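Local coordinates for single-stranded DNA specific exonuclease RecJ (Thermus thermophilus, PDB 2ZXR), which degrades single-stranded DNA exonucleolytically in the 5' to 3' direction with the help of divalent metal ions, at residues P408-K411 and A412-A416; D570-K574 and A575-L579. All coordinates share one frame; numbering follows the deposited sequence.

Interaction 1 of 2, residues P408-K411 and A412-A416; sequences PAFK and ARVEA
Lys411 NZ and Glu415 OE2 lie 2.6 Å apart in a salt bridge that spans one turn of the helix. The ammonium meets this oxygen nearly along its C-O axis. Lys411 has an extended chain as far as CE and bends only at its last torsion (chi4 -84°), which turns NZ toward the acid. Glu415 sends CG to the side of its own backbone N (chi1 -71°) and back toward the preceding turn, where CG packs 3.0 Å from Lys411 O. The same carbonyl is the acceptor for the backbone N-H of Glu415, at 2.9 Å.

Hydrogen bonds of the same i to i+4 kind run from Ala412 N to Pro408 O, from Arg413 N to Ala409 O and from Val414 N to Phe410 O, making 408-416 regular alpha-helix. On another side of the helix, Val414 lays CG1 over one face of the Phe410 ring, 3.9 Å from its centroid and displaced toward the rim, in a CH-pi contact.

Within the DHHA1 domain, helix 407-419 packs against the mixed sheet through this buried pair: Phe410 and Val414 both touch Val333 of strand 332-335, and the Phe410 ring also meets that of Phe400 in strand 397-401. Arg413 leads elsewhere, its NH1 bound to Asp386 and to the carbonyl of Ser383, which ties the helix to the end of helix 377-383 and the loop beyond it.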
loop_
_atom_site.group_PDB
_atom_site.type_symbol
_atom_site.label_atom_id
_atom_site.label_comp_id
_atom_site.label_asym_id
_atom_site.label_seq_id
_atom_site.Cartn_x
_atom_site.Cartn_y
_atom_site.Cartn_z
ATOM N N PRO A 408 18.315 28.149 -13.493
ATOM C CA PRO A 408 17.183 29.081 -13.350
ATOM C C PRO A 408 16.144 28.950 -14.473
ATOM O O PRO A 408 14.937 29.020 -14.220
ATOM C CB PRO A 408 17.852 30.456 -13.333
ATOM C CG PRO A 408 19.216 30.160 -12.649
ATOM C CD PRO A 408 19.612 28.841 -13.347
ATOM N N ALA A 409 16.604 28.733 -15.699
ATOM C CA ALA A 409 15.703 28.615 -16.835
ATOM C C ALA A 409 14.879 27.335 -16.719
ATOM O O ALA A 409 13.678 27.304 -17.032
ATOM C CB ALA A 409 16.505 28.609 -18.137
ATOM N N PHE A 410 15.545 26.275 -16.272
ATOM C CA PHE A 410 14.911 24.973 -16.091
ATOM C C PHE A 410 13.820 25.108 -15.039
ATOM O O PHE A 410 12.712 24.602 -15.212
ATOM C CB PHE A 410 15.944 23.953 -15.616
ATOM C CG PHE A 410 15.354 22.612 -15.253
ATOM C CD1 PHE A 410 14.913 21.732 -16.244
ATOM C CD2 PHE A 410 15.229 22.240 -13.916
ATOM C CE1 PHE A 410 14.355 20.494 -15.897
ATOM C CE2 PHE A 410 14.675 21.011 -13.561
ATOM C CZ PHE A 410 14.239 20.140 -14.542
ATOM N N LYS A 411 14.142 25.798 -13.952
ATOM C CA LYS A 411 13.194 25.995 -12.868
ATOM C C LYS A 411 11.908 26.710 -13.280
ATOM O O LYS A 411 10.814 26.230 -12.978
ATOM C CB LYS A 411 13.858 26.771 -11.723
ATOM C CG LYS A 411 12.961 27.118 -10.537
ATOM C CD LYS A 411 13.816 27.747 -9.445
ATOM C CE LYS A 411 13.136 27.784 -8.093
ATOM N NZ LYS A 411 12.223 28.951 -7.876
ATOM N N ALA A 412 12.027 27.850 -13.966
ATOM C CA ALA A 412 10.829 28.595 -14.366
ATOM C C ALA A 412 9.957 27.731 -15.253
ATOM O O ALA A 412 8.729 27.714 -15.129
ATOM C CB ALA A 412 11.214 29.887 -15.101
ATOM N N ARG A 413 10.612 27.016 -16.155
ATOM C CA ARG A 413 9.937 26.136 -17.078
ATOM C C ARG A 413 9.131 25.040 -16.362
ATOM O O ARG A 413 7.921 24.877 -16.604
ATOM C CB ARG A 413 10.971 25.483 -17.986
ATOM C CG ARG A 413 10.376 24.779 -19.166
ATOM C CD ARG A 413 9.943 25.823 -20.179
ATOM N NE ARG A 413 11.104 26.432 -20.807
ATOM C CZ ARG A 413 11.785 25.877 -21.805
ATOM N NH1 ARG A 413 11.415 24.704 -22.298
ATOM N NH2 ARG A 413 12.854 26.489 -22.299
ATOM N N VAL A 414 9.775 24.277 -15.482
ATOM C CA VAL A 414 9.017 23.219 -14.828
ATOM C C VAL A 414 7.966 23.782 -13.895
ATOM O O VAL A 414 6.896 23.198 -13.758
ATOM C CB VAL A 414 9.925 22.179 -14.101
ATOM C CG1 VAL A 414 10.889 21.564 -15.109
ATOM C CG2 VAL A 414 10.636 22.781 -12.955
ATOM N N GLU A 415 8.249 24.918 -13.268
ATOM C CA GLU A 415 7.264 25.540 -12.384
ATOM C C GLU A 415 6.013 25.896 -13.184
ATOM O O GLU A 415 4.885 25.784 -12.679
ATOM C CB GLU A 415 7.807 26.825 -11.753
ATOM C CG GLU A 415 8.878 26.634 -10.709
ATOM C CD GLU A 415 9.401 27.966 -10.177
ATOM O OE1 GLU A 415 9.039 29.017 -10.739
ATOM O OE2 GLU A 415 10.176 27.978 -9.206
ATOM N N ALA A 416 6.224 26.329 -14.426
ATOM C CA ALA A 416 5.131 26.718 -15.309
ATOM C C ALA A 416 4.390 25.497 -15.781
ATOM O O ALA A 416 3.181 25.533 -15.956
ATOM C CB ALA A 416 5.660 27.514 -16.521
#

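Interaction 2 of 2, residues D570-K574 and A575-L579; sequences DYAWK and AGFRL
Phe577 N reaches back to Ala572 O over 3.2 Å in an almost straight N-H...O bond (177°), and Gly576 N binds Trp573 O at 3.1 Å. In both, the donor stands above the plane of the carbonyl instead of on a lone pair. Lys574 is the first residue to leave helical backbone angles, and Gly576 has positive phi, a conformation that favours glycine. The Phe577 N to Ala572 O and Gly576 N to Trp573 O bonds, with the positive phi of Gly576 at C-prime, make a Schellman motif, which ends helix 566-573 and sends the chain back toward the sheet. Trp573 O takes a second, weak bond from Ala575 N.

The reversal carries the Phe577 side chain back onto the last helical turn. With CG anti to its carbonyl carbon and beside the backbone N that binds Ala572 O (chi1 -71°), the ring is turned back over the helix end, one face on Ala572 CA, which lies 4.0 Å from the centroid in a CH-pi contact. The methyl of Ala572 adds a 3.6 Å approach to CD1. This is the helix-to-strand turn of a beta-alpha-beta unit made of strand 558-560, helix 566-573 and the short, weakly bonded strand 578-579, which lies at one edge of a parallel sheet in the C-terminal domain.

Tyr571 reaches the far end of the Phe577 ring, its CE2 3.8 Å from CZ; the two planes are almost perpendicular (87°), yet the rings meet obliquely. Its hydroxyl makes a weak hydrogen bond with Arg554 of helix 546-554, and Phe577 also touches that helix at Ala553 and Arg554. Leu579 CD1 comes within 4.2 Å of Ala572 CB, and both residues touch Val561 in the loop after strand 558-560.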
loop_
_atom_site.group_PDB
_atom_site.type_symbol
_atom_site.label_atom_id
_atom_site.label_comp_id
_atom_site.label_asym_id
_atom_site.label_seq_id
_atom_site.Cartn_x
_atom_site.Cartn_y
_atom_site.Cartn_z
ATOM N N ASP A 570 -47.366 4.556 19.643
ATOM C CA ASP A 570 -48.376 4.957 20.615
ATOM C C ASP A 570 -48.225 6.442 20.924
ATOM O O ASP A 570 -49.205 7.189 20.876
ATOM C CB ASP A 570 -48.236 4.144 21.908
ATOM C CG ASP A 570 -49.133 4.666 23.026
ATOM O OD1 ASP A 570 -48.678 5.523 23.826
ATOM O OD2 ASP A 570 -50.300 4.221 23.089
ATOM N N TYR A 571 -46.999 6.852 21.243
ATOM C CA TYR A 571 -46.690 8.244 21.550
ATOM C C TYR A 571 -47.146 9.144 20.408
ATOM O O TYR A 571 -47.806 10.163 20.631
ATOM C CB TYR A 571 -45.189 8.410 21.745
ATOM C CG TYR A 571 -44.737 9.837 21.945
ATOM C CD1 TYR A 571 -44.713 10.418 23.217
ATOM C CD2 TYR A 571 -44.320 10.608 20.862
ATOM C CE1 TYR A 571 -44.281 11.734 23.403
ATOM C CE2 TYR A 571 -43.888 11.921 21.034
ATOM C CZ TYR A 571 -43.870 12.480 22.303
ATOM O OH TYR A 571 -43.437 13.784 22.461
ATOM N N ALA A 572 -46.779 8.763 19.184
ATOM C CA ALA A 572 -47.153 9.522 17.993
ATOM C C ALA A 572 -48.675 9.673 17.933
ATOM O O ALA A 572 -49.186 10.786 17.826
ATOM C CB ALA A 572 -46.635 8.818 16.734
ATOM N N TRP A 573 -49.385 8.542 17.994
ATOM C CA TRP A 573 -50.850 8.527 17.971
ATOM C C TRP A 573 -51.357 9.388 19.128
ATOM O O TRP A 573 -52.154 10.314 18.945
ATOM C CB TRP A 573 -51.382 7.098 18.157
ATOM C CG TRP A 573 -51.436 6.243 16.907
ATOM C CD1 TRP A 573 -51.785 6.650 15.645
ATOM C CD2 TRP A 573 -51.262 4.815 16.829
ATOM N NE1 TRP A 573 -51.847 5.567 14.794
ATOM C CE2 TRP A 573 -51.532 4.430 15.493
ATOM C CE3 TRP A 573 -50.910 3.825 17.761
ATOM C CZ2 TRP A 573 -51.459 3.094 15.061
ATOM C CZ3 TRP A 573 -50.840 2.496 17.331
ATOM C CH2 TRP A 573 -51.115 2.146 15.990
ATOM N N LYS A 574 -50.866 9.055 20.317
ATOM C CA LYS A 574 -51.190 9.725 21.574
ATOM C C LYS A 574 -50.562 11.118 21.618
ATOM O O LYS A 574 -50.053 11.532 22.658
ATOM C CB LYS A 574 -50.636 8.882 22.731
ATOM C CG LYS A 574 -51.128 9.229 24.116
ATOM C CD LYS A 574 -52.188 8.241 24.571
ATOM C CE LYS A 574 -53.371 8.226 23.615
ATOM N NZ LYS A 574 -54.499 7.416 24.145
ATOM N N ALA A 575 -50.581 11.832 20.495
ATOM C CA ALA A 575 -49.999 13.176 20.423
ATOM C C ALA A 575 -50.387 13.888 19.131
ATOM O O ALA A 575 -49.953 15.005 18.878
ATOM C CB ALA A 575 -48.485 13.101 20.535
ATOM N N GLY A 576 -51.186 13.226 18.305
ATOM C CA GLY A 576 -51.636 13.832 17.061
ATOM C C GLY A 576 -50.716 13.958 15.846
ATOM O O GLY A 576 -50.940 14.844 15.004
ATOM N N PHE A 577 -49.702 13.103 15.716
ATOM C CA PHE A 577 -48.817 13.200 14.550
ATOM C C PHE A 577 -49.597 12.830 13.303
ATOM O O PHE A 577 -50.524 12.019 13.356
ATOM C CB PHE A 577 -47.616 12.241 14.653
ATOM C CG PHE A 577 -46.593 12.628 15.684
ATOM C CD1 PHE A 577 -45.362 11.977 15.722
ATOM C CD2 PHE A 577 -46.845 13.644 16.603
ATOM C CE1 PHE A 577 -44.394 12.329 16.652
ATOM C CE2 PHE A 577 -45.888 14.007 17.540
ATOM C CZ PHE A 577 -44.656 13.350 17.566
ATOM N N ARG A 578 -49.218 13.429 12.180
ATOM C CA ARG A 578 -49.848 13.122 10.910
ATOM C C ARG A 578 -49.105 11.876 10.365
ATOM O O ARG A 578 -48.212 11.975 9.514
ATOM C CB ARG A 578 -49.721 14.319 9.946
ATOM C CG ARG A 578 -50.394 14.112 8.591
ATOM C CD ARG A 578 -50.144 15.263 7.584
ATOM N NE ARG A 578 -50.471 14.818 6.235
ATOM C CZ ARG A 578 -49.846 15.192 5.121
ATOM N NH1 ARG A 578 -50.247 14.696 3.954
ATOM N NH2 ARG A 578 -48.829 16.052 5.155
ATOM N N LEU A 579 -49.479 10.709 10.892
ATOM C CA LEU A 579 -48.886 9.422 10.505
ATOM C C LEU A 579 -49.142 9.011 9.070
ATOM O O LEU A 579 -50.275 9.067 8.588
ATOM C CB LEU A 579 -49.378 8.307 11.411
ATOM C CG LEU A 579 -48.745 8.248 12.798
ATOM C CD1 LEU A 579 -47.230 8.121 12.637
ATOM C CD2 LEU A 579 -49.108 9.504 13.597
#

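Overall arrangement
Interactions 1 and 2 are separate local contacts, the first entirely within a helix and the second at the end of one. Their centres are 71 Å apart and their nearest atoms about 57 Å, with no touch between them. Along the chain they follow in series: residues 408-416 fall in the DHHA1 family region and residues 570-579 in that of the RecJ C-terminal domain. Interaction 2 lies farther out, about 53 Å from the centre of the chain against about 32 Å for interaction 1. Both are away from the magnesium site formed by Asp84, Asp136, His160, His161 and Asp221.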